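Local coordinates for Nitrate/nitrite sensor protein NarX (Escherichia coli K12, PDB 3EZI) that senses nitrate and nitrite through its periplasmic sensor domain, the part described here, and signals their availability to the response regulators NarL and NarP, at residues L93-L96 / V97-F100. Numbering follows the deposited sequence.
Sequences LDQL and VSGF
Val97 N donates to Leu93 O at 3.0 Å with an N-H...O angle of 165°, a regular helical i to i-4 bond, and Ser98 N to Asp94 O and Gly99 N to Gln95 O repeat the pattern. At the end i to i-3 bonds join in: Gly99 N also bonds Leu96 O weakly, and Phe100 N bonds Val97 O besides a weak bond to Leu96 O (3.4 Å). The psi of Phe100, 155°, then takes the chain out of helical geometry. In the conformer described, one of two, Ser98 OG comes to 2.5 Å from Gln95 O, so short that this bond is doubtful. Leu96 CG lies 3.9 Å from Phe100 CZ, while Leu96 O, also bonded by Gln54 NE2, lies over one ring face near its rim, 3.7 Å from Phe100 CD2. CG anti to the carbonyl carbon (chi1 -74°) sets the Phe100 ring beside Leu96. With an alanine in place of Phe100 the ring is gone, and a gap would probably open between Leu96 and Ile6, Leu45 and Ala48, which the ring touches. In this all-helical domain, the end of helix 82-99 packs Val97 on helix 3-22, Leu96 on helix 55-75, and Phe100 on helices 3-22 and 43-52.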
ATOM      1  N   LEU A  93      -0.887  -1.858   6.574  1.00 12.91           N
ATOM      2  CA  LEU A  93      -2.254  -1.642   6.028  1.00 11.71           C
ATOM      3  C   LEU A  93      -3.256  -2.271   6.995  1.00 13.01           C
ATOM      4  O   LEU A  93      -4.340  -1.720   7.217  1.00 15.31           O
ATOM      5  CB  LEU A  93      -2.374  -2.319   4.656  1.00  9.85           C
ATOM      6  CG  LEU A  93      -1.671  -1.642   3.479  1.00 13.23           C
ATOM      7  CD1 LEU A  93      -1.762  -2.531   2.236  1.00 13.94           C
ATOM      8  CD2 LEU A  93      -2.318  -0.260   3.277  1.00 13.03           C
ATOM      9  N   ASP A  94      -2.917  -3.445   7.536  1.00 14.80           N
ATOM     10  CA  ASP A  94      -3.825  -4.103   8.500  1.00 15.10           C
ATOM     11  C   ASP A  94      -3.974  -3.197   9.708  1.00 16.09           C
ATOM     12  O   ASP A  94      -5.063  -3.096  10.262  1.00 18.92           O
ATOM     13  CB  ASP A  94      -3.282  -5.472   8.980  1.00 15.58           C
ATOM     14  CG  ASP A  94      -3.369  -6.533   7.922  1.00 25.62           C
ATOM     15  OD1 ASP A  94      -4.256  -6.443   7.046  1.00 28.65           O
ATOM     16  OD2 ASP A  94      -2.563  -7.490   7.955  1.00 31.64           O
ATOM     17  N   GLN A  95      -2.906  -2.536  10.131  1.00 17.12           N
ATOM     18  CA  GLN A  95      -3.012  -1.663  11.309  1.00 18.48           C
ATOM     19  C   GLN A  95      -3.886  -0.435  10.976  1.00 20.78           C
ATOM     20  O   GLN A  95      -4.707   0.024  11.785  1.00 20.66           O
ATOM     21  CB  GLN A  95      -1.611  -1.212  11.744  1.00 23.28           C
ATOM     22  CG  GLN A  95      -1.551  -0.478  13.074  1.00 32.61           C
ATOM     23  CD  GLN A  95      -0.109  -0.129  13.477  1.00 38.39           C
ATOM     24  OE1 GLN A  95       0.540   0.725  12.862  1.00 43.38           O
ATOM     25  NE2 GLN A  95       0.400  -0.802  14.505  1.00 40.63           N
ATOM     26  N   LEU A  96      -3.688   0.128   9.783  1.00 15.90           N
ATOM     27  CA  LEU A  96      -4.489   1.284   9.365  1.00 17.94           C
ATOM     28  C   LEU A  96      -6.011   0.928   9.396  1.00 16.72           C
ATOM     29  O   LEU A  96      -6.827   1.676   9.941  1.00 21.16           O
ATOM     30  CB  LEU A  96      -4.066   1.729   7.942  1.00 15.86           C
ATOM     31  CG  LEU A  96      -4.895   2.885   7.362  1.00 20.36           C
ATOM     32  CD1 LEU A  96      -4.503   4.177   8.046  1.00 18.97           C
ATOM     33  CD2 LEU A  96      -4.679   2.967   5.837  1.00 16.45           C
ATOM     34  N   VAL A  97      -6.372  -0.219   8.849  1.00 16.19           N
ATOM     35  CA  VAL A  97      -7.767  -0.674   8.801  1.00 17.77           C
ATOM     36  C   VAL A  97      -8.334  -0.834  10.223  1.00 19.65           C
ATOM     37  O   VAL A  97      -9.492  -0.516  10.476  1.00 17.91           O
ATOM     38  CB  VAL A  97      -7.852  -2.022   8.076  1.00 18.85           C
ATOM     39  CG1 VAL A  97      -9.214  -2.679   8.268  1.00 19.32           C
ATOM     40  CG2 VAL A  97      -7.565  -1.809   6.556  1.00 21.89           C
ATOM     41  N   SER A  98      -7.489  -1.306  11.143  0.50 23.92           N
ATOM     42  CA  SER A  98      -7.910  -1.522  12.535  0.50 24.02           C
ATOM     43  C   SER A  98      -8.336  -0.218  13.187  0.50 25.06           C
ATOM     44  O   SER A  98      -9.301  -0.188  13.959  0.50 26.86           O
ATOM     45  CB  SER A  98      -6.780  -2.177  13.373  0.50 25.84           C
ATOM     46  OG  SER A  98      -5.725  -1.270  13.708  0.50 25.46           O
ATOM     47  N   GLY A  99      -7.627   0.855  12.850  1.00 24.70           N
ATOM     48  CA  GLY A  99      -7.906   2.174  13.401  1.00 22.39           C
ATOM     49  C   GLY A  99      -9.093   2.952  12.816  1.00 21.32           C
ATOM     50  O   GLY A  99      -9.494   3.984  13.350  1.00 21.53           O
ATOM     51  N   PHE A 100      -9.656   2.483  11.718  1.00 20.95           N
ATOM     52  CA  PHE A 100     -10.815   3.178  11.158  1.00 22.08           C
ATOM     53  C   PHE A 100     -12.061   2.795  11.970  1.00 23.01           C
ATOM     54  O   PHE A 100     -12.097   1.726  12.594  1.00 21.68           O
ATOM     55  CB  PHE A 100     -11.074   2.774   9.704  1.00 21.26           C
ATOM     56  CG  PHE A 100     -10.099   3.336   8.704  1.00 22.50           C
ATOM     57  CD1 PHE A 100      -9.713   4.673   8.735  1.00 25.79           C
ATOM     58  CD2 PHE A 100      -9.615   2.529   7.679  1.00 21.48           C
ATOM     59  CE1 PHE A 100      -8.868   5.190   7.757  1.00 27.18           C
ATOM     60  CE2 PHE A 100      -8.770   3.044   6.698  1.00 21.53           C
ATOM     61  CZ  PHE A 100      -8.400   4.376   6.740  1.00 23.73           C
TER